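Flagellar protein FliL (Vibrio alginolyticus, PDB 6AHP) assists the function of the bacterial flagellar motor as a stomatin-like protein, represented here by its periplasmic core fragment. Local coordinates at residues Ser5-Val10 against Gln34-Gly39; Arg81-Ile86 against Glu100-Thr105; Gln14-Asn19 against Ser55-Thr60. All blocks are in the same frame, centred on the assembly; numbering follows the deposited sequence.

Contact 1 of 3, residues Ser5-Val10 against Gln34-Gly39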
loop_
_atom_site.group_PDB
_atom_site.type_symbol
_atom_site.label_atom_id
_atom_site.label_comp_id
_atom_site.label_asym_id
_atom_site.label_seq_id
_atom_site.Cartn_x
_atom_site.Cartn_y
_atom_site.Cartn_z
ATOM N N SER A 5 -5.036 10.642 26.239
ATOM C CA SER A 5 -3.622 10.942 26.090
ATOM C C SER A 5 -3.429 11.954 24.962
ATOM O O SER A 5 -4.260 12.047 24.054
ATOM C CB SER A 5 -2.837 9.658 25.821
ATOM O OG SER A 5 -3.591 8.732 25.060
ATOM N N PRO A 6 -2.339 12.673 24.962
ATOM C CA PRO A 6 -2.276 13.868 24.100
ATOM C C PRO A 6 -2.209 13.565 22.600
ATOM O O PRO A 6 -1.475 12.681 22.141
ATOM C CB PRO A 6 -0.999 14.578 24.575
ATOM C CG PRO A 6 -0.166 13.491 25.144
ATOM C CD PRO A 6 -1.129 12.537 25.790
ATOM N N ILE A 7 -2.959 14.362 21.836
ATOM C CA ILE A 7 -2.963 14.250 20.388
ATOM C C ILE A 7 -1.595 14.582 19.831
ATOM O O ILE A 7 -0.864 15.441 20.356
ATOM C CB ILE A 7 -4.056 15.158 19.802
ATOM C CG1 ILE A 7 -5.424 14.660 20.196
ATOM C CG2 ILE A 7 -3.990 15.250 18.287
ATOM C CD1 ILE A 7 -6.517 15.687 19.936
ATOM N N ALA A 8 -1.219 13.863 18.774
ATOM C CA ALA A 8 -0.069 14.217 17.959
ATOM C C ALA A 8 -0.389 13.873 16.513
ATOM O O ALA A 8 -1.317 13.110 16.229
ATOM C CB ALA A 8 1.212 13.504 18.431
ATOM N N TYR A 9 0.381 14.442 15.595
ATOM C CA TYR A 9 0.160 14.280 14.163
ATOM C C TYR A 9 1.420 13.707 13.540
ATOM O O TYR A 9 2.527 14.200 13.782
ATOM C CB TYR A 9 -0.219 15.629 13.483
ATOM C CG TYR A 9 -1.459 16.200 14.109
ATOM C CD1 TYR A 9 -2.708 15.726 13.761
ATOM C CD2 TYR A 9 -1.372 17.151 15.101
ATOM C CE1 TYR A 9 -3.845 16.204 14.385
ATOM C CE2 TYR A 9 -2.499 17.646 15.717
ATOM C CZ TYR A 9 -3.720 17.162 15.377
ATOM O OH TYR A 9 -4.834 17.653 16.009
ATOM N N VAL A 10 1.245 12.659 12.757
ATOM C CA VAL A 10 2.323 11.992 12.059
ATOM C C VAL A 10 2.156 12.357 10.600
ATOM O O VAL A 10 1.175 11.953 9.958
ATOM C CB VAL A 10 2.278 10.467 12.258
ATOM C CG1 VAL A 10 3.218 9.775 11.263
ATOM C CG2 VAL A 10 2.616 10.092 13.697
ATOM N N GLN A 34 -2.226 13.101 6.599
ATOM C CA GLN A 34 -1.494 12.942 7.849
ATOM C C GLN A 34 -2.308 12.037 8.761
ATOM O O GLN A 34 -3.506 11.826 8.545
ATOM C CB GLN A 34 -1.221 14.296 8.554
ATOM C CG GLN A 34 -0.321 15.265 7.777
ATOM C CD GLN A 34 0.210 16.421 8.622
ATOM O OE1 GLN A 34 0.599 16.254 9.787
ATOM N NE2 GLN A 34 0.237 17.608 8.030
ATOM N N LEU A 35 -1.661 11.527 9.805
ATOM C CA LEU A 35 -2.312 10.659 10.775
ATOM C C LEU A 35 -2.477 11.394 12.100
ATOM O O LEU A 35 -1.519 11.978 12.616
ATOM C CB LEU A 35 -1.508 9.365 10.993
ATOM C CG LEU A 35 -1.082 8.683 9.682
ATOM C CD1 LEU A 35 -0.002 7.659 9.953
ATOM C CD2 LEU A 35 -2.326 8.064 8.957
ATOM N N MET A 36 -3.683 11.330 12.656
ATOM C CA MET A 36 -3.944 11.798 14.008
ATOM C C MET A 36 -3.853 10.611 14.965
ATOM O O MET A 36 -4.499 9.584 14.745
ATOM C CB MET A 36 -5.321 12.447 14.084
ATOM C CG MET A 36 -5.654 13.101 15.410
ATOM S SD MET A 36 -7.241 13.958 15.158
ATOM C CE MET A 36 -8.225 13.109 16.379
ATOM N N VAL A 37 -3.012 10.738 15.990
ATOM C CA VAL A 37 -2.803 9.670 16.954
ATOM C C VAL A 37 -2.904 10.282 18.347
ATOM O O VAL A 37 -2.779 11.496 18.525
ATOM C CB VAL A 37 -1.426 8.965 16.783
ATOM C CG1 VAL A 37 -1.159 8.540 15.288
ATOM C CG2 VAL A 37 -0.314 9.883 17.269
ATOM N N ARG A 38 -3.091 9.415 19.342
ATOM C CA ARG A 38 -3.046 9.805 20.749
ATOM C C ARG A 38 -1.972 9.006 21.472
ATOM O O ARG A 38 -2.048 7.777 21.534
ATOM C CB ARG A 38 -4.410 9.613 21.412
ATOM C CG ARG A 38 -5.423 10.733 21.056
ATOM C CD ARG A 38 -6.759 10.515 21.763
ATOM N NE ARG A 38 -7.750 11.484 21.309
ATOM C CZ ARG A 38 -7.837 12.721 21.787
ATOM N NH1 ARG A 38 -6.978 13.118 22.728
ATOM N NH2 ARG A 38 -8.769 13.561 21.322
ATOM N N GLY A 39 -0.978 9.702 21.994
ATOM C CA GLY A 39 0.011 9.149 22.890
ATOM C C GLY A 39 1.308 8.792 22.183
ATOM O O GLY A 39 1.354 8.529 20.967
#

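Contact 2 of 3, residues Arg81-Ile86 against Glu100-Thr105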
loop_
_atom_site.group_PDB
_atom_site.type_symbol
_atom_site.label_atom_id
_atom_site.label_comp_id
_atom_site.label_asym_id
_atom_site.label_seq_id
_atom_site.Cartn_x
_atom_site.Cartn_y
_atom_site.Cartn_z
ATOM N N ARG A 81 -13.536 5.219 5.232
ATOM C CA ARG A 81 -13.003 3.939 4.764
ATOM C C ARG A 81 -11.489 3.870 4.929
ATOM O O ARG A 81 -10.955 2.853 5.373
ATOM C CB ARG A 81 -13.352 3.718 3.300
ATOM C CG ARG A 81 -14.708 3.135 3.120
ATOM C CD ARG A 81 -14.733 1.670 3.497
ATOM N NE ARG A 81 -15.880 1.056 2.836
ATOM C CZ ARG A 81 -15.806 0.350 1.712
ATOM N NH1 ARG A 81 -14.627 0.124 1.128
ATOM N NH2 ARG A 81 -16.919 -0.138 1.180
ATOM N N ALA A 82 -10.784 4.918 4.490
ATOM C CA ALA A 82 -9.331 4.995 4.661
ATOM C C ALA A 82 -8.913 4.759 6.114
ATOM O O ALA A 82 -8.039 3.929 6.382
ATOM C CB ALA A 82 -8.821 6.347 4.171
ATOM N N SER A 83 -9.530 5.479 7.068
ATOM C CA SER A 83 -9.191 5.283 8.480
ATOM C C SER A 83 -9.462 3.847 8.914
ATOM O O SER A 83 -8.629 3.220 9.580
ATOM C CB SER A 83 -9.977 6.260 9.377
ATOM O OG SER A 83 -9.541 7.589 9.175
ATOM N N GLU A 84 -10.624 3.327 8.566
ATOM C CA GLU A 84 -10.963 1.981 8.949
ATOM C C GLU A 84 -10.027 0.940 8.332
ATOM O O GLU A 84 -9.617 0.052 8.987
ATOM C CB GLU A 84 -12.426 1.652 8.710
ATOM C CG GLU A 84 -13.415 2.185 9.756
ATOM C CD GLU A 84 -13.002 2.026 11.228
ATOM O OE1 GLU A 84 -12.640 0.958 11.703
ATOM O OE2 GLU A 84 -13.069 3.003 11.948
ATOM N N ASP A 85 -9.638 1.119 7.094
ATOM C CA ASP A 85 -8.730 0.142 6.475
ATOM C C ASP A 85 -7.377 0.130 7.177
ATOM O O ASP A 85 -6.805 -0.941 7.395
ATOM C CB ASP A 85 -8.547 0.421 4.982
ATOM C CG ASP A 85 -9.789 0.030 4.140
ATOM O OD1 ASP A 85 -10.640 -0.743 4.625
ATOM O OD2 ASP A 85 -9.920 0.515 2.981
ATOM N N ILE A 86 -6.861 1.315 7.567
ATOM C CA ILE A 86 -5.589 1.376 8.305
ATOM C C ILE A 86 -5.721 0.679 9.654
ATOM O O ILE A 86 -4.852 -0.094 10.072
ATOM C CB ILE A 86 -5.129 2.837 8.497
ATOM C CG1 ILE A 86 -4.671 3.456 7.183
ATOM C CG2 ILE A 86 -3.990 2.926 9.562
ATOM C CD1 ILE A 86 -4.681 5.001 7.193
ATOM N N GLU A 100 -5.992 7.337 15.410
ATOM C CA GLU A 100 -7.302 7.938 15.584
ATOM C C GLU A 100 -8.079 7.989 14.275
ATOM O O GLU A 100 -9.245 7.593 14.230
ATOM C CB GLU A 100 -7.159 9.350 16.161
ATOM C CG GLU A 100 -6.666 9.348 17.581
ATOM C CD GLU A 100 -7.795 9.156 18.597
ATOM O OE1 GLU A 100 -7.851 8.059 19.226
ATOM O OE2 GLU A 100 -8.615 10.104 18.753
ATOM N N LYS A 101 -7.450 8.675 13.318
ATOM C CA LYS A 101 -8.064 8.885 12.015
ATOM C C LYS A 101 -6.988 9.439 11.100
ATOM O O LYS A 101 -5.957 9.931 11.564
ATOM C CB LYS A 101 -9.266 9.851 12.099
ATOM C CG LYS A 101 -8.944 11.147 12.877
ATOM C CD LYS A 101 -9.877 12.304 12.536
ATOM C CE LYS A 101 -11.099 12.336 13.421
ATOM N NZ LYS A 101 -10.814 12.355 14.892
ATOM N N VAL A 102 -7.215 9.322 9.786
ATOM C CA VAL A 102 -6.326 9.974 8.835
ATOM C C VAL A 102 -6.992 11.286 8.425
ATOM O O VAL A 102 -8.217 11.417 8.404
ATOM C CB VAL A 102 -5.985 9.070 7.614
ATOM C CG1 VAL A 102 -7.196 8.543 6.979
ATOM C CG2 VAL A 102 -5.144 9.815 6.572
ATOM N N LEU A 103 -6.163 12.268 8.133
ATOM C CA LEU A 103 -6.559 13.626 7.786
ATOM C C LEU A 103 -6.124 13.875 6.350
ATOM O O LEU A 103 -4.994 13.540 5.987
ATOM C CB LEU A 103 -5.877 14.651 8.716
ATOM C CG LEU A 103 -6.061 14.545 10.221
ATOM C CD1 LEU A 103 -5.253 15.640 10.956
ATOM C CD2 LEU A 103 -7.523 14.652 10.534
ATOM N N PHE A 104 -7.031 14.428 5.536
ATOM C CA PHE A 104 -6.716 14.878 4.185
ATOM C C PHE A 104 -6.589 16.405 4.243
ATOM O O PHE A 104 -7.574 17.110 4.496
ATOM C CB PHE A 104 -7.800 14.459 3.183
ATOM C CG PHE A 104 -8.051 12.951 3.102
ATOM C CD1 PHE A 104 -7.171 12.041 3.648
ATOM C CD2 PHE A 104 -9.163 12.462 2.422
ATOM C CE1 PHE A 104 -7.400 10.667 3.560
ATOM C CE2 PHE A 104 -9.413 11.076 2.326
ATOM C CZ PHE A 104 -8.536 10.185 2.902
ATOM N N THR A 105 -5.396 16.885 4.009
ATOM C CA THR A 105 -5.079 18.289 3.969
ATOM C C THR A 105 -5.196 18.886 2.565
ATOM O O THR A 105 -5.473 20.006 2.477
ATOM C CB THR A 105 -3.733 18.662 4.584
ATOM O OG1 THR A 105 -2.690 18.003 3.919
ATOM C CG2 THR A 105 -3.700 18.312 6.027
#

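Contact 3 of 3, residues Gln14-Asn19 against Ser55-Thr60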
loop_
_atom_site.group_PDB
_atom_site.type_symbol
_atom_site.label_atom_id
_atom_site.label_comp_id
_atom_site.label_asym_id
_atom_site.label_seq_id
_atom_site.Cartn_x
_atom_site.Cartn_y
_atom_site.Cartn_z
ATOM N N GLN A 14 4.802 12.178 1.458
ATOM C CA GLN A 14 4.574 12.007 0.026
ATOM C C GLN A 14 3.080 11.962 -0.275
ATOM O O GLN A 14 2.366 11.073 0.211
ATOM C CB GLN A 14 5.257 10.737 -0.475
ATOM C CG GLN A 14 5.008 10.435 -1.951
ATOM C CD GLN A 14 5.837 11.309 -2.882
ATOM O OE1 GLN A 14 5.628 12.527 -2.973
ATOM N NE2 GLN A 14 6.787 10.693 -3.573
ATOM N N ALA A 15 2.618 12.900 -1.098
ATOM C CA ALA A 15 1.220 12.920 -1.513
ATOM C C ALA A 15 0.859 11.660 -2.291
ATOM O O ALA A 15 1.681 11.089 -3.010
ATOM C CB ALA A 15 0.929 14.146 -2.374
ATOM N N PHE A 16 -0.391 11.226 -2.142
ATOM C CA PHE A 16 -0.899 10.090 -2.899
ATOM C C PHE A 16 -1.405 10.567 -4.254
ATOM O O PHE A 16 -2.273 11.453 -4.330
ATOM C CB PHE A 16 -1.993 9.365 -2.117
ATOM C CG PHE A 16 -1.482 8.757 -0.863
ATOM C CD1 PHE A 16 -0.992 7.466 -0.860
ATOM C CD2 PHE A 16 -1.388 9.515 0.291
ATOM C CE1 PHE A 16 -0.463 6.907 0.309
ATOM C CE2 PHE A 16 -0.859 8.981 1.460
ATOM C CZ PHE A 16 -0.396 7.669 1.471
ATOM N N VAL A 17 -0.852 9.983 -5.314
ATOM C CA VAL A 17 -1.277 10.231 -6.688
ATOM C C VAL A 17 -1.726 8.901 -7.282
ATOM O O VAL A 17 -0.964 7.924 -7.281
ATOM C CB VAL A 17 -0.149 10.837 -7.534
ATOM C CG1 VAL A 17 -0.608 10.989 -8.979
ATOM C CG2 VAL A 17 0.325 12.142 -6.924
ATOM N N PHE A 18 -2.955 8.861 -7.786
ATOM C CA PHE A 18 -3.512 7.623 -8.305
ATOM C C PHE A 18 -4.562 7.964 -9.347
ATOM O O PHE A 18 -5.180 9.031 -9.303
ATOM C CB PHE A 18 -4.129 6.773 -7.189
ATOM C CG PHE A 18 -5.197 7.485 -6.430
ATOM C CD1 PHE A 18 -4.869 8.394 -5.439
ATOM C CD2 PHE A 18 -6.530 7.269 -6.728
ATOM C CE1 PHE A 18 -5.838 9.060 -4.758
ATOM C CE2 PHE A 18 -7.512 7.941 -6.047
ATOM C CZ PHE A 18 -7.161 8.844 -5.052
ATOM N N ASN A 19 -4.799 7.076 -10.271
ATOM C CA ASN A 19 -5.747 7.238 -11.329
ATOM C C ASN A 19 -7.095 6.746 -10.952
ATOM O O ASN A 19 -7.211 6.042 -10.013
ATOM C CB ASN A 19 -5.286 6.554 -12.589
ATOM C CG ASN A 19 -3.800 6.635 -12.798
ATOM O OD1 ASN A 19 -3.105 5.656 -12.631
ATOM N ND2 ASN A 19 -3.302 7.815 -13.139
ATOM N N SER A 55 0.555 1.762 2.212
ATOM C CA SER A 55 0.034 0.764 1.291
ATOM C C SER A 55 -1.471 0.583 1.460
ATOM O O SER A 55 -2.190 0.360 0.479
ATOM C CB SER A 55 0.768 -0.556 1.516
ATOM O OG SER A 55 0.709 -1.305 0.327
ATOM N N SER A 56 -1.954 0.632 2.705
ATOM C CA SER A 56 -3.388 0.593 2.959
ATOM C C SER A 56 -4.094 1.776 2.306
ATOM O O SER A 56 -5.144 1.616 1.683
ATOM C CB SER A 56 -3.647 0.597 4.463
ATOM O OG SER A 56 -5.019 0.758 4.755
ATOM N N LEU A 57 -3.542 2.981 2.481
ATOM C CA LEU A 57 -4.124 4.178 1.880
ATOM C C LEU A 57 -4.213 4.048 0.356
ATOM O O LEU A 57 -5.255 4.338 -0.245
ATOM C CB LEU A 57 -3.296 5.405 2.275
ATOM C CG LEU A 57 -3.637 5.951 3.685
ATOM C CD1 LEU A 57 -2.651 6.995 4.196
ATOM C CD2 LEU A 57 -5.084 6.458 3.778
ATOM N N LEU A 58 -3.114 3.647 -0.292
ATOM C CA LEU A 58 -3.133 3.474 -1.744
ATOM C C LEU A 58 -4.161 2.428 -2.162
ATOM O O LEU A 58 -4.857 2.613 -3.165
ATOM C CB LEU A 58 -1.741 3.106 -2.264
ATOM C CG LEU A 58 -1.477 3.310 -3.764
ATOM C CD1 LEU A 58 -1.795 4.763 -4.248
ATOM C CD2 LEU A 58 -0.032 2.939 -4.105
ATOM N N SER A 59 -4.296 1.338 -1.388
ATOM C CA SER A 59 -5.330 0.346 -1.676
ATOM C C SER A 59 -6.718 0.952 -1.578
ATOM O O SER A 59 -7.593 0.661 -2.405
ATOM C CB SER A 59 -5.229 -0.840 -0.722
ATOM O OG SER A 59 -4.096 -1.633 -0.991
ATOM N N THR A 60 -6.953 1.778 -0.553
ATOM C CA THR A 60 -8.269 2.376 -0.401
ATOM C C THR A 60 -8.586 3.276 -1.581
ATOM O O THR A 60 -9.660 3.173 -2.170
ATOM C CB THR A 60 -8.372 3.182 0.884
ATOM O OG1 THR A 60 -8.077 2.335 2.006
ATOM C CG2 THR A 60 -9.809 3.734 0.995
#

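Contact 1 of 3, residues Ser5-Val10 against Gln34-Gly39
Four antiparallel bridges pair I7 with R38, A8 with V37, Y9 with M36 and V10 with L35, the short strand axes running at 148° and approaching to 4.6 Å. Hydrogen-bonded and non-hydrogen-bonded pairs alternate. A8 and V37 exchange both of their bonds, A8 N to V37 O at 2.8 Å and V37 N to A8 O, and V10 and L35 do the same; all four N-H groups point within 15° of straight at their acceptors. Beyond the I7-R38 bridge, G39 N still reaches P6 O at 3.0 Å, and G39 occupies the N-cap position of helix 40-48.

On the face carrying I7, Y9, M36 and R38, the R38 chain runs extended from CG to NE. Its NH1 donates to S5 O at 3.2 Å, with the oxygen at the edge of the guanidinium and close to its plane. I7 CG1 lies over one guanidinium face, offset toward the rim, 3.3 Å from NH1, while I7 CD1 comes up to NH2. R38 NE forms a salt bridge with E100 OE2.

This pairing joins the two long strands of a beta hairpin, 7-21 and 26-38, at the end farthest from its turn. M36 CG stands anti to the backbone N (chi1 -174°), and the side chains of M36 and Y9 lie side by side, pointing the same way. M36 CG meets Y9 CE1 at 3.7 Å; SD makes a Met-aromatic contact, 5.4 Å from the ring centroid and oblique to it.

The side chains of A8, V10, L35 and V37 on the other face are apolar: V10 CG1 touches L35 CD1 and A8 CB touches V37 CG2, both at 4.1 Å. A8, V10 and V37 also pack against E43 of helix 40-48.

Contact 2 of 3, residues Arg81-Ile86 against Glu100-Thr105
S83 and V102 join helix 72-94 to strand 101-109, the outermost in this chain's three-stranded antiparallel sheet, in a helix-on-sheet packing: the segment axes of helix 81-86 and strand 101-104 approach to 7.2 Å at 141°. The side chain of S83 carries the polar part. Its CB points toward the strand and comes to 4.1 Å from V102 N and 4.2 Å from K101 CA. From there OG, set anti to the carbonyl carbon (chi1 -69°), accepts the backbone N-H of V102 at 3.0 Å, and the N-H...O angle of 169° makes the bond nearly straight. The same oxygen has V102 CG1 at 3.4 Å and K101 CA at 3.5 Å, so the buried hydroxyl meets the strand through one backbone N-H, the K101 backbone carbon and a V102 methyl.

Apolar contacts flank this bond. One helical turn after A82, I86 brings CD1 to V102 CB. L57 of helix 50-62 packs against both A82 and I86. Just before V102, E100 and K101 both face M36 in a classic beta bulge. A82 CB touches V102 CG1 at 3.9 Å, and it also sits at the edge of the F104 ring, near the ring plane, 4.1 Å from CZ.

Contact 3 of 3, residues Gln14-Asn19 against Ser55-Thr60
F16 and L57 cross at about a right angle, the aromatic side chain reaching from strand 15-19 to helix 55-60 with its far end against the leucine. F16 CZ comes to 3.6 Å from L57 CD1 and 3.8 Å from L57 CB; on either side of CZ, F16 CE2 meets L57 CD1 and F16 CE1 meets L57 CB. The approach of L57 CD1 to the ring is oblique. F16 CG, anti to the carbonyl carbon (chi1 -64°), starts the ring on the helix side of the strand.

L58 comes in from the next helical position, the end of its side chain turning nearer, with L58 CD1 4.3 Å from F18 CB and 4.4 Å from F16 CD1. No hydrogen bond spans the two segments, and their axes, inclined at 33°, stay 9.5 Å apart: an apolar helix-on-sheet interface, in a domain whose family belongs to the SPFH (stomatin-like) clan.

F18 meets the F61 ring, planes at about 15°. Strand 26-38 pairs with F16 and F18 through I31 and V29, helix 72-94 reaches L57 through A82 and I86, and S55 OG is hydrogen-bonded to F104 O of the second subunit, whose T105 packs on L58.

From the N terminus, strand 7-21 first enters contact 1 and then contact 3. Contact 1 closes the hairpin when strand 26-38 returns to residues 34-39; contact 3 closes later, once the chain has passed through helix 40-48 into helix 50-62. Their segments alternate, so these two loops cross, with centres about 21 Å apart on opposite sides of the chain's centre. Contact 2 opens after both have closed, and closes a short loop that runs through the end of helix 72-94 into strand 101-109. That strand pairs with 26-38 beside contact 1, through Q34 O to L103 N and M36 O to E100 N. Contacts 2 and 3 meet between helices, where D85 and T60 are probably hydrogen-bonded.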